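Local structure of fructose-bisphosphate aldolase (Slackia heliotrinireducens, 4MOZ) at residues E152-M155 against L156-G160; K249-L252 against Q253-D257; A294-D297 against V298-L302. The protein belongs to the DeoC/LacD family of aldolases and folds as a parallel eight-stranded beta/alpha (TIM) barrel, five copies of which make up the assembly. All coordinates share one frame; numbering follows the deposited sequence.

Interaction 1. Residues E152-M155 against L156-G160; sequences EATM and LAEAG
Glu152 and Leu156 meet one turn apart at the start of helix 152-168, in a beta-alpha-beta unit of the TIM barrel. Glu152 carries its CG anti to the backbone N (chi1 174°), swinging the methylenes across the leucine branch: CG lies 3.7 Å from Leu156 CD1. The carboxylate reaches onward, OE2 coming within 3.6 Å of that methyl. Leu156 N donates to Glu152 O at 2.8 Å, near-straight at 169°, and three more i to i+4 bonds continue the helix to Ala159. Glu158 has CG beside its backbone N (chi1 -70°), which leaves CG 3.4 Å from Thr154 O, and runs extended beyond.

The carboxylates of both glutamates are bonded by groups beyond the helix. Glu152 OE1 accepts from Gly148 N and is hydrogen-bonded to Thr107 OG1 of the second subunit, while Glu158 OE1 is held by Tyr143 OH and Gln121 N. A long acid suits each place: its methylenes pack on the helix and its oxygens bind beyond it. Leu156 and Ala159 lie on Leu145 of strand 138-145, where the small Ala159 probably allows a close approach. Its CB sits 3.3 Å from Met155 O, which its own N bonds at 2.8 Å.

Interaction 2. Residues K249-L252 against Q253-D257; sequences KVFL and QQLHD
In Phe251 a chi1 of 174° turns CG away from the backbone N, whereas Leu255, one turn later, keeps CG beside its own N (chi1 -63°); the two settings bring ring and branched chain together on one side of helix 248-260. Leu255 CD1 reaches the outer end of the ring, 3.6 Å from Phe251 CE2 and 3.7 Å from CZ. Leu255 CG lies over one face of that ring, displaced toward its rim, so the contact is a CH-bearing branch laid on an aromatic surface. Both residue types suit a buried flank: a flat ring offers a broad face, and a branched leucine can cover part of it.

Away from the ring, the two glutamines behave differently. Gln254 stands extended outward from the helix and crosses Val250 obliquely, its CG 3.4 Å from Val250 O and its NE2 3.9 Å from Val250 CG1, while OE1 accepts from Gly243 N. Gln253 instead folds at its second torsion, and NE2 donates to Asp257 OD1 at 3.0 Å. Asp257 OD1 lies in the amide plane of Gln253, but the donor meets OD1 from above the carboxylate plane, 39° out of it.

The helix follows strand 237-240 and precedes strand 266-269. Phe251 and Leu255 press on Ile288 of helix 278-294 and on Thr269 and Asn267 of strand 266-269, and Gln253 and His256 touch Val298 of helix 298-305.

Interaction 3. Residues A294-D297 against V298-L302; sequences ADYD and VDRAL
Asp297 O accepts from Ala301 N at 3.1 Å, with an N-H...O angle of 156°, the ordinary first i to i+4 bond of helix 298-305. Asp297 is the N-cap residue, but its carboxylate makes no capping bond. Aspartate is nonetheless a suitable residue: its negative charge, like that of Asp299 in the first turn, would probably be favoured by the positive end of the helix dipole.

Tyr296 and Ala301 take the two positions of a hydrophobic staple, the residue before the N-cap and the fourth of the helix. The grip is loose, with Tyr296 CB 4.4 Å from Ala301 CB. A small residue suits this place, since the edge of the tyrosine ring passes close by, CD2 lying 3.8 Å from Ala301 N.

Most of the side-chain contact belongs to Tyr296 and Arg300. With chi1 at -156° the arginine sends CG away from its own N, and the chain stays extended as far as NE, which carries it along the ring from CD2 outward. Arg300 CD comes within 3.5 Å of Tyr296 CE2, and NE lies 3.6 Å from that carbon. An arginine is well suited, since its methylenes can pack against carbon while its far end remains polar; NE forms a salt bridge with Glu309, which helps to fix the guanidinium. Phe311 meets the tyrosine ring edge-to-face.

Upstream, Asp295 adopts a positive phi and turns the chain out of helix 278-294, and its OD1 is bonded by Tyr260 OH. At the outer end of the ring, whose plane is only 14° from that of the guanidinium, Tyr296 OH stands over the centre of the guanidinium, 3.5 Å from Arg300 CZ.

In the fold
Interactions 2 and 3 adjoin, their centres 10 Å apart, although they are separate in sequence. Helix 298-305 lies against helix 248-260: Val298 CG2 packs 3.3 Å from Gln253 OE1, and Lys249 CG lies 3.8 Å from Leu302 CD2; in the preceding loop Tyr296 O lies 3.5 Å from His256 CD2. Helix 278-294 is shared, for Leu252 and Ala301 both touch its Ile291. Interaction 1 sits on the opposite side of the chain's centre, its own centre 33 Å from that of interaction 2 and 39 Å from that of interaction 3. There Glu152, Ala153, Leu156 and Ala157 among others meet a second subunit, whereas no other chain of the assembly touches the segments of interactions 2 and 3.

Interaction 1. Residues E152-M155 against L156-G160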
loop_
_atom_site.group_PDB
_atom_site.type_symbol
_atom_site.label_atom_id
_atom_site.label_comp_id
_atom_site.label_asym_id
_atom_site.label_seq_id
_atom_site.Cartn_x
_atom_site.Cartn_y
_atom_site.Cartn_z
ATOM N N GLU C 152 10.543 -11.829 -0.516
ATOM C CA GLU C 152 10.415 -12.436 -1.853
ATOM C C GLU C 152 9.141 -12.000 -2.582
ATOM O O GLU C 152 9.188 -11.651 -3.761
ATOM C CB GLU C 152 10.460 -13.966 -1.757
ATOM C CG GLU C 152 10.198 -14.712 -3.065
ATOM C CD GLU C 152 9.998 -16.210 -2.864
ATOM O OE1 GLU C 152 11.012 -16.930 -2.713
ATOM O OE2 GLU C 152 8.830 -16.671 -2.869
ATOM N N ALA C 153 8.018 -12.011 -1.866
ATOM C CA ALA C 153 6.707 -11.710 -2.446
ATOM C C ALA C 153 6.640 -10.342 -3.121
ATOM O O ALA C 153 6.100 -10.211 -4.224
ATOM C CB ALA C 153 5.619 -11.825 -1.388
ATOM N N THR C 154 7.187 -9.331 -2.450
ATOM C CA THR C 154 7.186 -7.964 -2.963
ATOM C C THR C 154 7.956 -7.881 -4.279
ATOM O O THR C 154 7.497 -7.250 -5.236
ATOM C CB THR C 154 7.789 -6.986 -1.937
ATOM O OG1 THR C 154 7.161 -7.189 -0.664
ATOM C CG2 THR C 154 7.580 -5.540 -2.374
HETATM N N MSE C 155 9.110 -8.544 -4.325
HETATM C CA MSE C 155 9.957 -8.531 -5.504
HETATM C C MSE C 155 9.381 -9.364 -6.646
HETATM O O MSE C 155 9.463 -8.952 -7.805
HETATM C CB MSE C 155 11.377 -8.958 -5.150
HETATM C CG MSE C 155 12.137 -7.871 -4.413
HETATM SE SE MSE C 155 13.883 -8.427 -3.775
HETATM C CE MSE C 155 13.326 -9.620 -2.329
ATOM N N LEU C 156 8.787 -10.512 -6.324
ATOM C CA LEU C 156 8.064 -11.296 -7.330
ATOM C C LEU C 156 6.988 -10.461 -8.035
ATOM O O LEU C 156 6.879 -10.493 -9.262
ATOM C CB LEU C 156 7.441 -12.561 -6.722
ATOM C CG LEU C 156 8.343 -13.768 -6.452
ATOM C CD1 LEU C 156 7.579 -14.859 -5.709
ATOM C CD2 LEU C 156 8.941 -14.323 -7.742
ATOM N N ALA C 157 6.215 -9.713 -7.246
ATOM C CA ALA C 157 5.121 -8.880 -7.751
ATOM C C ALA C 157 5.626 -7.721 -8.599
ATOM O O ALA C 157 5.055 -7.425 -9.647
ATOM C CB ALA C 157 4.275 -8.360 -6.597
ATOM N N GLU C 158 6.687 -7.057 -8.145
ATOM C CA GLU C 158 7.282 -5.974 -8.928
ATOM C C GLU C 158 7.864 -6.512 -10.235
ATOM O O GLU C 158 7.611 -5.953 -11.301
ATOM C CB GLU C 158 8.347 -5.214 -8.125
ATOM C CG GLU C 158 7.794 -4.358 -6.994
ATOM C CD GLU C 158 8.856 -3.560 -6.246
ATOM O OE1 GLU C 158 10.069 -3.726 -6.503
ATOM O OE2 GLU C 158 8.468 -2.745 -5.381
ATOM N N ALA C 159 8.609 -7.616 -10.156
ATOM C CA ALA C 159 9.259 -8.193 -11.340
ATOM C C ALA C 159 8.259 -8.653 -12.397
ATOM O O ALA C 159 8.409 -8.325 -13.569
ATOM C CB ALA C 159 10.193 -9.331 -10.956
ATOM N N GLY C 160 7.242 -9.400 -11.971
ATOM C CA GLY C 160 6.229 -9.919 -12.882
ATOM C C GLY C 160 5.536 -8.816 -13.662
ATOM O O GLY C 160 5.368 -8.926 -14.873
#

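Interaction 2. Residues K249-L252 against Q253-D257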
loop_
_atom_site.group_PDB
_atom_site.type_symbol
_atom_site.label_atom_id
_atom_site.label_comp_id
_atom_site.label_asym_id
_atom_site.label_seq_id
_atom_site.Cartn_x
_atom_site.Cartn_y
_atom_site.Cartn_z
ATOM N N LYS C 249 43.442 -14.859 -17.507
ATOM C CA LYS C 249 43.324 -16.116 -18.250
ATOM C C LYS C 249 42.289 -17.064 -17.634
ATOM O O LYS C 249 41.452 -17.617 -18.349
ATOM C CB LYS C 249 44.681 -16.816 -18.384
ATOM C CG LYS C 249 44.653 -18.014 -19.326
ATOM C CD LYS C 249 45.996 -18.722 -19.418
ATOM C CE LYS C 249 45.918 -19.882 -20.399
ATOM N NZ LYS C 249 47.248 -20.502 -20.657
ATOM N N VAL C 250 42.349 -17.244 -16.316
ATOM C CA VAL C 250 41.396 -18.091 -15.594
ATOM C C VAL C 250 39.976 -17.547 -15.754
ATOM O O VAL C 250 39.031 -18.304 -16.005
ATOM C CB VAL C 250 41.760 -18.210 -14.097
ATOM C CG1 VAL C 250 40.732 -19.051 -13.349
ATOM C CG2 VAL C 250 43.153 -18.807 -13.935
ATOM N N PHE C 251 39.845 -16.228 -15.622
ATOM C CA PHE C 251 38.577 -15.539 -15.814
ATOM C C PHE C 251 37.984 -15.801 -17.202
ATOM O O PHE C 251 36.800 -16.135 -17.326
ATOM C CB PHE C 251 38.747 -14.031 -15.573
ATOM C CG PHE C 251 37.517 -13.224 -15.886
ATOM C CD1 PHE C 251 36.461 -13.151 -14.977
ATOM C CD2 PHE C 251 37.407 -12.542 -17.093
ATOM C CE1 PHE C 251 35.323 -12.413 -15.268
ATOM C CE2 PHE C 251 36.272 -11.802 -17.390
ATOM C CZ PHE C 251 35.229 -11.738 -16.477
ATOM N N LEU C 252 38.809 -15.652 -18.238
ATOM C CA LEU C 252 38.343 -15.810 -19.614
ATOM C C LEU C 252 38.022 -17.267 -19.927
ATOM O O LEU C 252 37.165 -17.548 -20.764
ATOM C CB LEU C 252 39.356 -15.231 -20.612
ATOM C CG LEU C 252 39.575 -13.708 -20.582
ATOM C CD1 LEU C 252 40.898 -13.336 -21.236
ATOM C CD2 LEU C 252 38.425 -12.945 -21.229
ATOM N N GLN C 253 38.705 -18.179 -19.234
ATOM C CA GLN C 253 38.446 -19.618 -19.333
ATOM C C GLN C 253 37.120 -19.994 -18.679
ATOM O O GLN C 253 36.396 -20.846 -19.187
ATOM C CB GLN C 253 39.600 -20.428 -18.719
ATOM C CG GLN C 253 39.490 -21.943 -18.882
ATOM C CD GLN C 253 39.649 -22.408 -20.325
ATOM O OE1 GLN C 253 40.665 -22.147 -20.967
ATOM N NE2 GLN C 253 38.644 -23.114 -20.835
ATOM N N GLN C 254 36.808 -19.365 -17.549
ATOM C CA GLN C 254 35.517 -19.568 -16.893
ATOM C C GLN C 254 34.371 -19.169 -17.819
ATOM O O GLN C 254 33.426 -19.932 -17.999
ATOM C CB GLN C 254 35.432 -18.773 -15.596
ATOM C CG GLN C 254 36.229 -19.361 -14.444
ATOM C CD GLN C 254 36.078 -18.553 -13.167
ATOM O OE1 GLN C 254 35.133 -17.776 -13.019
ATOM N NE2 GLN C 254 37.010 -18.735 -12.235
ATOM N N LEU C 255 34.475 -17.984 -18.416
ATOM C CA LEU C 255 33.447 -17.472 -19.320
ATOM C C LEU C 255 33.255 -18.369 -20.536
ATOM O O LEU C 255 32.129 -18.576 -20.993
ATOM C CB LEU C 255 33.780 -16.046 -19.775
ATOM C CG LEU C 255 33.861 -14.923 -18.737
ATOM C CD1 LEU C 255 33.911 -13.580 -19.451
ATOM C CD2 LEU C 255 32.695 -14.955 -17.756
ATOM N N HIS C 256 34.367 -18.890 -21.054
ATOM C CA HIS C 256 34.352 -19.792 -22.192
ATOM C C HIS C 256 33.668 -21.090 -21.834
ATOM O O HIS C 256 32.789 -21.559 -22.566
ATOM C CB HIS C 256 35.778 -20.032 -22.692
ATOM C CG HIS C 256 35.846 -20.630 -24.077
ATOM N ND1 HIS C 256 35.805 -21.958 -24.296
ATOM C CD2 HIS C 256 35.946 -20.028 -25.332
ATOM C CE1 HIS C 256 35.880 -22.199 -25.620
ATOM N NE2 HIS C 256 35.963 -21.017 -26.254
ATOM N N ASP C 257 34.050 -21.667 -20.695
ATOM C CA ASP C 257 33.420 -22.887 -20.185
ATOM C C ASP C 257 31.922 -22.715 -19.951
ATOM O O ASP C 257 31.139 -23.606 -20.273
ATOM C CB ASP C 257 34.099 -23.355 -18.895
ATOM C CG ASP C 257 35.512 -23.867 -19.127
ATOM O OD1 ASP C 257 35.906 -24.073 -20.297
ATOM O OD2 ASP C 257 36.237 -24.064 -18.132
#

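Interaction 3. Residues A294-D297 against V298-L302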
loop_
_atom_site.group_PDB
_atom_site.type_symbol
_atom_site.label_atom_id
_atom_site.label_comp_id
_atom_site.label_asym_id
_atom_site.label_seq_id
_atom_site.Cartn_x
_atom_site.Cartn_y
_atom_site.Cartn_z
ATOM N N ALA C 294 32.166 -13.126 -30.752
ATOM C CA ALA C 294 32.937 -13.550 -31.931
ATOM C C ALA C 294 33.569 -14.949 -31.840
ATOM O O ALA C 294 34.290 -15.363 -32.748
ATOM C CB ALA C 294 33.993 -12.505 -32.272
ATOM N N ASP C 295 33.310 -15.661 -30.744
ATOM C CA ASP C 295 33.678 -17.081 -30.603
ATOM C C ASP C 295 35.170 -17.388 -30.423
ATOM O O ASP C 295 35.587 -18.544 -30.580
ATOM C CB ASP C 295 33.113 -17.901 -31.773
ATOM C CG ASP C 295 31.609 -17.770 -31.901
ATOM O OD1 ASP C 295 30.896 -18.245 -30.994
ATOM O OD2 ASP C 295 31.145 -17.181 -32.906
ATOM N N TYR C 296 35.969 -16.375 -30.089
ATOM C CA TYR C 296 37.409 -16.564 -29.865
ATOM C C TYR C 296 37.711 -17.693 -28.887
ATOM O O TYR C 296 36.955 -17.921 -27.938
ATOM C CB TYR C 296 38.048 -15.289 -29.309
ATOM C CG TYR C 296 38.427 -14.229 -30.321
ATOM C CD1 TYR C 296 37.592 -13.921 -31.398
ATOM C CD2 TYR C 296 39.605 -13.497 -30.171
ATOM C CE1 TYR C 296 37.934 -12.936 -32.310
ATOM C CE2 TYR C 296 39.952 -12.504 -31.075
ATOM C CZ TYR C 296 39.115 -12.230 -32.143
ATOM O OH TYR C 296 39.452 -11.248 -33.044
ATOM N N ASP C 297 38.821 -18.390 -29.137
ATOM C CA ASP C 297 39.460 -19.246 -28.141
ATOM C C ASP C 297 39.965 -18.373 -27.001
ATOM O O ASP C 297 40.142 -17.162 -27.172
ATOM C CB ASP C 297 40.655 -19.987 -28.755
ATOM C CG ASP C 297 40.247 -21.224 -29.541
ATOM O OD1 ASP C 297 39.089 -21.682 -29.409
ATOM O OD2 ASP C 297 41.101 -21.749 -30.291
ATOM N N VAL C 298 40.208 -18.994 -25.848
ATOM C CA VAL C 298 40.757 -18.303 -24.678
ATOM C C VAL C 298 42.092 -17.617 -25.005
ATOM O O VAL C 298 42.302 -16.452 -24.644
ATOM C CB VAL C 298 40.914 -19.269 -23.477
ATOM C CG1 VAL C 298 41.647 -18.602 -22.320
ATOM C CG2 VAL C 298 39.551 -19.774 -23.024
ATOM N N ASP C 299 42.970 -18.340 -25.704
ATOM C CA ASP C 299 44.305 -17.847 -26.057
ATOM C C ASP C 299 44.281 -16.580 -26.908
ATOM O O ASP C 299 45.043 -15.649 -26.654
ATOM C CB ASP C 299 45.122 -18.934 -26.771
ATOM C CG ASP C 299 45.638 -20.006 -25.823
ATOM O OD1 ASP C 299 45.604 -19.804 -24.588
ATOM O OD2 ASP C 299 46.084 -21.061 -26.320
ATOM N N ARG C 300 43.412 -16.544 -27.915
ATOM C CA ARG C 300 43.312 -15.363 -28.764
ATOM C C ARG C 300 42.640 -14.201 -28.036
ATOM O O ARG C 300 42.971 -13.035 -28.281
ATOM C CB ARG C 300 42.605 -15.667 -30.086
ATOM C CG ARG C 300 42.998 -14.679 -31.174
ATOM C CD ARG C 300 42.228 -14.825 -32.478
ATOM N NE ARG C 300 42.517 -13.667 -33.321
ATOM C CZ ARG C 300 41.900 -13.368 -34.458
ATOM N NH1 ARG C 300 40.933 -14.144 -34.928
ATOM N NH2 ARG C 300 42.256 -12.280 -35.128
ATOM N N ALA C 301 41.707 -14.523 -27.143
ATOM C CA ALA C 301 41.065 -13.514 -26.299
ATOM C C ALA C 301 42.074 -12.887 -25.335
ATOM O O ALA C 301 42.075 -11.674 -25.131
ATOM C CB ALA C 301 39.900 -14.117 -25.535
ATOM N N LEU C 302 42.938 -13.725 -24.765
ATOM C CA LEU C 302 43.986 -13.275 -23.857
ATOM C C LEU C 302 44.969 -12.329 -24.554
ATOM O O LEU C 302 45.458 -11.372 -23.941
ATOM C CB LEU C 302 44.716 -14.477 -23.250
ATOM C CG LEU C 302 45.752 -14.210 -22.154
ATOM C CD1 LEU C 302 45.167 -13.395 -21.007
ATOM C CD2 LEU C 302 46.333 -15.521 -21.645
#